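Local atomic coordinates of SusD superfamily protein (Bacteroides thetaiotaomicron VPI-5482, PDB entry 3HDX), a protein that probably binds polysaccharide at the outer membrane, as expected of a SusD-family protein linked to carbohydrate metabolism. Residues V21-T34 / K71-A85. Residues are numbered along the deposited sequence; the frame is centred on the assembly and turned at random. Where two conformers were deposited one is given.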
ATOM      1  N   VAL A  21       6.159  -4.476  16.347  1.00 13.52           N
ATOM      2  CA  VAL A  21       6.464  -3.485  15.294  1.00 13.06           C
ATOM      3  C   VAL A  21       5.546  -3.740  14.068  1.00 12.30           C
ATOM      4  O   VAL A  21       4.986  -2.788  13.495  1.00 13.06           O
ATOM      5  CB  VAL A  21       7.949  -3.457  14.905  1.00 13.08           C
ATOM      6  CG1 VAL A  21       8.201  -2.362  13.864  1.00 13.18           C
ATOM      7  CG2 VAL A  21       8.836  -3.227  16.165  1.00 14.18           C
ATOM      8  N   TYR A  22       5.357  -5.016  13.701  1.00 13.23           N
ATOM      9  CA  TYR A  22       4.399  -5.373  12.648  1.00 13.13           C
ATOM     10  C   TYR A  22       2.997  -4.892  12.996  1.00 13.08           C
ATOM     11  O   TYR A  22       2.296  -4.352  12.151  1.00 13.33           O
ATOM     12  CB  TYR A  22       4.364  -6.877  12.373  1.00 13.96           C
ATOM     13  CG  TYR A  22       5.495  -7.396  11.477  1.00 12.43           C
ATOM     14  CD1 TYR A  22       5.406  -7.276  10.085  1.00 12.89           C
ATOM     15  CD2 TYR A  22       6.623  -7.992  11.995  1.00 12.82           C
ATOM     16  CE1 TYR A  22       6.431  -7.715   9.237  1.00 13.74           C
ATOM     17  CE2 TYR A  22       7.649  -8.445  11.175  1.00 12.51           C
ATOM     18  CZ  TYR A  22       7.536  -8.335   9.784  1.00 12.62           C
ATOM     19  OH  TYR A  22       8.541  -8.794   8.984  1.00 13.00           O
ATOM     20  N   GLY A  23       2.586  -5.114  14.241  1.00 13.37           N
ATOM     21  CA  GLY A  23       1.264  -4.709  14.677  1.00 13.02           C
ATOM     22  C   GLY A  23       1.022  -3.220  14.601  1.00 13.79           C
ATOM     23  O   GLY A  23      -0.049  -2.769  14.174  1.00 15.31           O
ATOM     24  N   LEU A  24       2.033  -2.460  15.028  1.00 13.30           N
ATOM     25  CA  LEU A  24       1.971  -1.011  14.967  1.00 11.67           C
ATOM     26  C   LEU A  24       1.896  -0.520  13.528  1.00 12.82           C
ATOM     27  O   LEU A  24       1.208   0.463  13.264  1.00 13.18           O
ATOM     28  CB  LEU A  24       3.157  -0.379  15.701  1.00 12.18           C
ATOM     29  CG  LEU A  24       3.146  -0.545  17.228  1.00 13.76           C
ATOM     30  CD1 LEU A  24       4.506  -0.162  17.796  1.00 15.48           C
ATOM     31  CD2 LEU A  24       2.010   0.294  17.809  1.00 15.21           C
ATOM     32  N   THR A  25       2.623  -1.189  12.622  1.00 13.10           N
ATOM     33  CA  THR A  25       2.626  -0.789  11.194  1.00 13.16           C
ATOM     34  C   THR A  25       1.237  -1.035  10.576  1.00 13.52           C
ATOM     35  O   THR A  25       0.678  -0.173   9.921  1.00 14.10           O
ATOM     36  CB  THR A  25       3.732  -1.460  10.384  1.00 12.37           C
ATOM     37  OG1 THR A  25       4.998  -1.344  11.078  1.00 13.65           O
ATOM     38  CG2 THR A  25       3.808  -0.792   9.000  1.00 12.45           C
ATOM     39  N   ARG A  26       0.649  -2.179  10.899  1.00 12.47           N
ATOM     40  CA  ARG A  26      -0.726  -2.503  10.462  1.00 14.16           C
ATOM     41  C   ARG A  26      -1.686  -1.433  11.006  1.00 13.74           C
ATOM     42  O   ARG A  26      -2.479  -0.881  10.265  1.00 13.82           O
ATOM     43  CB  ARG A  26      -1.115  -3.884  10.948  1.00 16.66           C
ATOM     44  CG  ARG A  26      -2.506  -4.305  10.551  1.00 20.43           C
ATOM     45  CD  ARG A  26      -2.820  -5.661  11.071  1.00 24.02           C
ATOM     46  NE  ARG A  26      -2.942  -5.690  12.548  1.00 29.09           N
ATOM     47  CZ  ARG A  26      -2.202  -6.419  13.411  1.00 33.51           C
ATOM     48  NH1 ARG A  26      -1.254  -7.284  13.031  1.00 35.66           N
ATOM     49  NH2 ARG A  26      -2.445  -6.308  14.721  1.00 35.97           N
ATOM     50  N   ALA A  27      -1.547  -1.103  12.301  1.00 13.89           N
ATOM     51  CA  ALA A  27      -2.403  -0.100  12.928  1.00 13.93           C
ATOM     52  C   ALA A  27      -2.290   1.281  12.282  1.00 14.30           C
ATOM     53  O   ALA A  27      -3.305   1.983  12.133  1.00 13.93           O
ATOM     54  CB  ALA A  27      -2.124  -0.013  14.422  1.00 15.33           C
ATOM     55  N   ALA A  28      -1.088   1.664  11.841  1.00 13.70           N
ATOM     56  CA  ALA A  28      -0.900   2.972  11.197  1.00 13.61           C
ATOM     57  C   ALA A  28      -1.723   3.101   9.915  1.00 12.80           C
ATOM     58  O   ALA A  28      -2.301   4.130   9.640  1.00 13.66           O
ATOM     59  CB  ALA A  28       0.599   3.250  10.882  1.00 13.34           C
ATOM     60  N   LEU A  29      -1.750   2.012   9.147  1.00 13.28           N
ATOM     61  CA  LEU A  29      -2.483   1.954   7.865  1.00 12.65           C
ATOM     62  C   LEU A  29      -3.965   1.681   8.053  1.00 12.94           C
ATOM     63  O   LEU A  29      -4.782   2.125   7.259  1.00 15.23           O
ATOM     64  CB  LEU A  29      -1.892   0.885   6.925  1.00 13.55           C
ATOM     65  CG  LEU A  29      -0.686   1.341   6.110  1.00 13.05           C
ATOM     66  CD1 LEU A  29       0.476   1.828   6.944  1.00 14.20           C
ATOM     67  CD2 LEU A  29      -0.261   0.245   5.164  1.00 13.79           C
ATOM     68  N   ALA A  30      -4.308   0.938   9.093  1.00 13.94           N
ATOM     69  CA  ALA A  30      -5.699   0.493   9.302  1.00 15.04           C
ATOM     70  C   ALA A  30      -6.545   1.448  10.131  1.00 15.36           C
ATOM     71  O   ALA A  30      -7.751   1.505   9.928  1.00 14.79           O
ATOM     72  CB  ALA A  30      -5.744  -0.920   9.932  1.00 17.90           C
ATOM     73  N   ASP A  31      -5.931   2.207  11.029  1.00 16.05           N
ATOM     74  CA  ASP A  31      -6.700   3.068  11.915  0.50 16.71           C
ATOM     75  C   ASP A  31      -7.512   4.082  11.091  1.00 15.39           C
ATOM     76  O   ASP A  31      -7.017   4.706  10.143  1.00 14.84           O
ATOM     77  CB  ASP A  31      -5.815   3.705  13.002  0.50 18.15           C
ATOM     78  CG  ASP A  31      -5.402   2.704  14.142  0.50 20.05           C
ATOM     79  OD1 ASP A  31      -5.761   1.490  14.149  0.50 19.76           O
ATOM     80  OD2 ASP A  31      -4.661   3.167  15.044  0.50 24.44           O
ATOM     81  N   ASN A  32      -8.793   4.187  11.439  1.00 15.53           N
ATOM     82  CA  ASN A  32      -9.755   5.037  10.709  1.00 16.46           C
ATOM     83  C   ASN A  32      -9.789   4.765   9.195  1.00 14.11           C
ATOM     84  O   ASN A  32     -10.162   5.636   8.404  1.00 15.64           O
ATOM     85  CB  ASN A  32      -9.495   6.519  11.019  1.00 17.92           C
ATOM     86  CG  ASN A  32      -9.731   6.833  12.495  1.00 20.94           C
ATOM     87  OD1 ASN A  32      -8.821   7.272  13.204  1.00 23.86           O
ATOM     88  ND2 ASN A  32     -10.922   6.517  12.967  1.00 20.82           N
ATOM     89  N   ASN A  33      -9.458   3.525   8.815  1.00 13.60           N
ATOM     90  CA  ASN A  33      -9.415   3.123   7.415  1.00 13.47           C
ATOM     91  C   ASN A  33      -8.484   3.989   6.550  1.00 12.89           C
ATOM     92  O   ASN A  33      -8.700   4.148   5.345  1.00 12.58           O
ATOM     93  CB  ASN A  33     -10.843   3.037   6.839  1.00 15.39           C
ATOM     94  CG  ASN A  33     -11.636   1.941   7.455  1.00 17.65           C
ATOM     95  OD1 ASN A  33     -11.094   0.875   7.722  1.00 19.19           O
ATOM     96  ND2 ASN A  33     -12.899   2.226   7.796  1.00 18.78           N
ATOM     97  N   THR A  34      -7.409   4.464   7.174  1.00 12.87           N
ATOM     98  CA  THR A  34      -6.409   5.308   6.541  1.00 11.41           C
ATOM     99  C   THR A  34      -6.011   4.856   5.143  1.00 11.88           C
ATOM    100  O   THR A  34      -6.000   5.641   4.213  1.00 11.89           O
ATOM    101  CB  THR A  34      -5.127   5.436   7.439  1.00 12.48           C
ATOM    102  OG1 THR A  34      -5.436   6.259   8.573  1.00 13.64           O
ATOM    103  CG2 THR A  34      -3.922   5.994   6.652  1.00 13.02           C
ATOM    104  N   LYS A  71      -8.541  13.122  12.803  1.00 15.85           N
ATOM    105  CA  LYS A  71      -7.901  11.868  13.241  1.00 16.83           C
ATOM    106  C   LYS A  71      -6.936  11.291  12.209  1.00 15.59           C
ATOM    107  O   LYS A  71      -5.807  10.888  12.529  1.00 15.64           O
ATOM    108  CB  LYS A  71      -8.969  10.822  13.558  1.00 19.57           C
ATOM    109  CG  LYS A  71      -9.767  11.119  14.835  1.00 22.17           C
ATOM    110  CD  LYS A  71     -10.916  10.124  14.925  1.00 26.33           C
ATOM    111  CE  LYS A  71     -11.519   9.979  16.322  1.00 29.29           C
ATOM    112  NZ  LYS A  71     -12.844   9.213  16.102  1.00 32.11           N
ATOM    113  N   VAL A  72      -7.369  11.242  10.967  1.00 14.67           N
ATOM    114  CA  VAL A  72      -6.475  10.720   9.906  1.00 13.77           C
ATOM    115  C   VAL A  72      -5.235  11.606   9.768  1.00 13.79           C
ATOM    116  O   VAL A  72      -4.136  11.087   9.597  1.00 14.15           O
ATOM    117  CB  VAL A  72      -7.203  10.613   8.558  1.00 14.14           C
ATOM    118  CG1 VAL A  72      -6.250  10.290   7.408  1.00 13.62           C
ATOM    119  CG2 VAL A  72      -8.287   9.548   8.649  1.00 14.83           C
ATOM    120  N   SER A  73      -5.416  12.921   9.936  1.00 14.85           N
ATOM    121  CA  SER A  73      -4.363  13.905   9.750  1.00 14.81           C
ATOM    122  C   SER A  73      -3.301  13.911  10.838  1.00 13.75           C
ATOM    123  O   SER A  73      -2.270  14.520  10.625  1.00 15.31           O
ATOM    124  CB  SER A  73      -4.917  15.340   9.612  1.00 16.74           C
ATOM    125  OG  SER A  73      -5.256  15.909  10.852  1.00 18.92           O
ATOM    126  N   ASN A  74      -3.545  13.263  11.973  1.00 14.55           N
ATOM    127  CA  ASN A  74      -2.568  13.181  13.067  1.00 14.01           C
ATOM    128  C   ASN A  74      -1.638  12.006  12.754  1.00 14.76           C
ATOM    129  O   ASN A  74      -2.080  10.880  12.717  1.00 15.45           O
ATOM    130  CB  ASN A  74      -3.312  12.983  14.405  1.00 14.96           C
ATOM    131  CG  ASN A  74      -2.375  12.981  15.603  1.00 16.64           C
ATOM    132  OD1 ASN A  74      -1.341  12.322  15.583  1.00 18.59           O
ATOM    133  ND2 ASN A  74      -2.747  13.701  16.666  1.00 18.03           N
ATOM    134  N   TRP A  75      -0.345  12.299  12.593  1.00 13.74           N
ATOM    135  CA  TRP A  75       0.652  11.296  12.221  1.00 12.81           C
ATOM    136  C   TRP A  75       1.236  10.440  13.366  1.00 13.75           C
ATOM    137  O   TRP A  75       2.151   9.680  13.145  1.00 14.57           O
ATOM    138  CB  TRP A  75       1.776  11.926  11.355  1.00 12.76           C
ATOM    139  CG  TRP A  75       2.533  13.033  12.026  1.00 13.93           C
ATOM    140  CD1 TRP A  75       2.890  13.150  13.366  1.00 14.01           C
ATOM    141  CD2 TRP A  75       3.066  14.186  11.380  1.00 14.36           C
ATOM    142  NE1 TRP A  75       3.599  14.306  13.561  1.00 14.57           N
ATOM    143  CE2 TRP A  75       3.742  14.948  12.366  1.00 15.03           C
ATOM    144  CE3 TRP A  75       3.051  14.658  10.054  1.00 14.05           C
ATOM    145  CZ2 TRP A  75       4.361  16.149  12.073  1.00 14.38           C
ATOM    146  CZ3 TRP A  75       3.685  15.841   9.762  1.00 14.03           C
ATOM    147  CH2 TRP A  75       4.302  16.594  10.773  1.00 13.96           C
ATOM    148  N   ARG A  76       0.704  10.564  14.593  1.00 14.50           N
ATOM    149  CA  ARG A  76       1.280   9.857  15.746  0.50 14.85           C
ATOM    150  C   ARG A  76       1.487   8.351  15.507  1.00 14.14           C
ATOM    151  O   ARG A  76       2.517   7.806  15.895  1.00 14.51           O
ATOM    152  CB  ARG A  76       0.433  10.133  17.012  0.50 17.64           C
ATOM    153  CG  ARG A  76       1.016   9.631  18.303  0.50 21.33           C
ATOM    154  CD  ARG A  76       0.150   9.948  19.551  0.50 23.65           C
ATOM    155  NE  ARG A  76       0.811   9.452  20.759  0.50 26.90           N
ATOM    156  CZ  ARG A  76       1.606  10.186  21.535  0.50 28.11           C
ATOM    157  NH1 ARG A  76       1.823  11.465  21.259  0.50 28.54           N
ATOM    158  NH2 ARG A  76       2.177   9.643  22.603  0.50 29.20           N
ATOM    159  N   ARG A  77       0.480   7.687  14.925  1.00 13.23           N
ATOM    160  CA  ARG A  77       0.546   6.262  14.681  1.00 13.90           C
ATOM    161  C   ARG A  77       1.738   5.822  13.821  1.00 13.04           C
ATOM    162  O   ARG A  77       2.254   4.726  13.999  1.00 14.31           O
ATOM    163  CB  ARG A  77      -0.772   5.737  14.111  1.00 15.74           C
ATOM    164  CG  ARG A  77      -1.141   6.318  12.755  1.00 16.95           C
ATOM    165  CD  ARG A  77      -2.617   6.065  12.398  1.00 17.00           C
ATOM    166  NE  ARG A  77      -2.973   6.568  11.068  1.00 16.24           N
ATOM    167  CZ  ARG A  77      -3.266   7.845  10.774  1.00 16.74           C
ATOM    168  NH1 ARG A  77      -3.176   8.813  11.708  1.00 18.70           N
ATOM    169  NH2 ARG A  77      -3.648   8.186   9.533  1.00 15.96           N
ATOM    170  N   PHE A  78       2.183   6.696  12.932  1.00 12.91           N
ATOM    171  CA  PHE A  78       3.399   6.422  12.156  1.00 13.15           C
ATOM    172  C   PHE A  78       4.654   6.523  13.017  1.00 12.96           C
ATOM    173  O   PHE A  78       5.510   5.662  12.938  1.00 12.36           O
ATOM    174  CB  PHE A  78       3.450   7.288  10.901  1.00 14.22           C
ATOM    175  CG  PHE A  78       2.400   6.900   9.914  1.00 14.14           C
ATOM    176  CD1 PHE A  78       2.666   5.854   9.011  1.00 13.02           C
ATOM    177  CD2 PHE A  78       1.137   7.456   9.935  1.00 14.63           C
ATOM    178  CE1 PHE A  78       1.690   5.438   8.106  1.00 13.29           C
ATOM    179  CE2 PHE A  78       0.166   7.006   9.037  1.00 14.03           C
ATOM    180  CZ  PHE A  78       0.447   6.019   8.144  1.00 14.33           C
ATOM    181  N   TYR A  79       4.759   7.568  13.831  1.00 12.67           N
ATOM    182  CA  TYR A  79       5.888   7.695  14.765  1.00 12.85           C
ATOM    183  C   TYR A  79       5.889   6.558  15.796  1.00 12.84           C
ATOM    184  O   TYR A  79       6.961   6.155  16.256  1.00 13.53           O
ATOM    185  CB  TYR A  79       6.007   9.091  15.388  1.00 12.79           C
ATOM    186  CG  TYR A  79       6.488  10.049  14.356  1.00 11.30           C
ATOM    187  CD1 TYR A  79       7.832  10.008  13.952  1.00 11.19           C
ATOM    188  CD2 TYR A  79       5.649  10.973  13.763  1.00 12.23           C
ATOM    189  CE1 TYR A  79       8.297  10.831  12.954  1.00 12.25           C
ATOM    190  CE2 TYR A  79       6.116  11.795  12.790  1.00 13.35           C
ATOM    191  CZ  TYR A  79       7.445  11.734  12.389  1.00 13.02           C
ATOM    192  OH  TYR A  79       7.845  12.546  11.369  1.00 13.66           O
ATOM    193  N   ALA A  80       4.716   5.973  16.105  1.00 13.47           N
ATOM    194  CA  ALA A  80       4.704   4.803  16.992  1.00 14.01           C
ATOM    195  C   ALA A  80       5.498   3.642  16.374  1.00 13.74           C
ATOM    196  O   ALA A  80       6.217   2.914  17.076  1.00 15.15           O
ATOM    197  CB  ALA A  80       3.270   4.370  17.352  1.00 14.14           C
ATOM    198  N   VAL A  81       5.352   3.462  15.057  1.00 12.63           N
ATOM    199  CA  VAL A  81       6.120   2.419  14.354  1.00 13.00           C
ATOM    200  C   VAL A  81       7.624   2.739  14.415  1.00 12.35           C
ATOM    201  O   VAL A  81       8.453   1.888  14.747  1.00 15.10           O
ATOM    202  CB  VAL A  81       5.719   2.329  12.882  1.00 12.84           C
ATOM    203  CG1 VAL A  81       6.647   1.353  12.109  1.00 13.75           C
ATOM    204  CG2 VAL A  81       4.234   1.969  12.730  1.00 13.79           C
ATOM    205  N   ILE A  82       7.948   3.960  14.005  1.00 13.32           N
ATOM    206  CA  ILE A  82       9.339   4.431  13.896  1.00 12.70           C
ATOM    207  C   ILE A  82      10.055   4.286  15.261  1.00 12.81           C
ATOM    208  O   ILE A  82      11.146   3.760  15.336  1.00 13.22           O
ATOM    209  CB  ILE A  82       9.352   5.894  13.389  1.00 13.02           C
ATOM    210  CG1 ILE A  82       8.898   5.926  11.907  1.00 13.77           C
ATOM    211  CG2 ILE A  82      10.730   6.579  13.590  1.00 13.04           C
ATOM    212  CD1 ILE A  82       8.332   7.294  11.429  1.00 14.54           C
ATOM    213  N   ASN A  83       9.400   4.712  16.340  1.00 12.67           N
ATOM    214  CA  ASN A  83       9.999   4.661  17.667  1.00 13.34           C
ATOM    215  C   ASN A  83      10.167   3.203  18.154  1.00 13.29           C
ATOM    216  O   ASN A  83      11.217   2.826  18.712  1.00 13.77           O
ATOM    217  CB  ASN A  83       9.167   5.498  18.644  1.00 14.80           C
ATOM    218  CG  ASN A  83       9.953   5.940  19.846  1.00 15.11           C
ATOM    219  OD1 ASN A  83      11.154   6.176  19.745  1.00 17.60           O
ATOM    220  ND2 ASN A  83       9.275   6.122  20.955  1.00 18.75           N
ATOM    221  N   ALA A  84       9.149   2.369  17.948  1.00 14.17           N
ATOM    222  CA  ALA A  84       9.244   0.954  18.348  1.00 13.77           C
ATOM    223  C   ALA A  84      10.388   0.251  17.593  1.00 13.13           C
ATOM    224  O   ALA A  84      11.144  -0.558  18.172  1.00 13.42           O
ATOM    225  CB  ALA A  84       7.919   0.233  18.125  1.00 14.32           C
ATOM    226  N   ALA A  85      10.525   0.555  16.298  1.00 13.39           N
ATOM    227  CA  ALA A  85      11.648   0.018  15.498  1.00 12.21           C
ATOM    228  C   ALA A  85      12.998   0.518  16.031  1.00 12.38           C
ATOM    229  O   ALA A  85      13.907  -0.284  16.206  1.00 12.95           O
ATOM    230  CB  ALA A  85      11.469   0.390  14.001  1.00 13.08           C
TER
HETATM  231  O   HOH W   1       0.848   2.534  14.946  1.00 14.98           O
HETATM  232  O   HOH W   2      -6.184   7.941  12.232  1.00 26.53           O
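Helices 21-30 and 76-85 run antiparallel, their axes 8.5 Å apart at closest approach and 165° between their directions, with Ala28 facing Arg77 and Leu24 facing Val81. A water donates to both Leu24 O and Arg77 O, bridging the two backbones. Val81 is a knob in the hole formed by Val21, Leu24, Thr25 and Ala28. With CG1 anti to the backbone N (chi1 173°), it sets that methyl 3.3 Å from Thr25 OG1, while CG2 lies against Leu24 O; the Thr25 hydroxyl itself donates back to Val21 O. Beside this knob, Leu24 CD1 packs tightly on Ala84 CB at 3.5 Å. Ala28 CB sits over one face of the Phe78 ring, 3.8 Å from its centroid, a CH-pi contact. Such antiparallel helix pairing suits the helical, TPR-like architecture of SusD proteins, and here helix 104-129 packs against Leu29 and Ile82 of the pair. Towards the C-terminal part of helix 21-30, Arg77 ties together two backbone carbonyls and, weakly, the Thr34 hydroxyl. Its NE donates in the guanidinium plane to a lone pair of Ala28 O (2.9 Å), NH1 and NH2 both grip Val72 O end-on, and NH2 makes the weak bond to Thr34 OG1. A methionine in its place would probably leave Val72 O and Ala28 O without these donors and loosen the tie between residues 71-73 and both helices. Farther out, the Asn32 side chain crosses that of Lys71 at about a right angle, its OD1 3.6 Å from Lys71 CB.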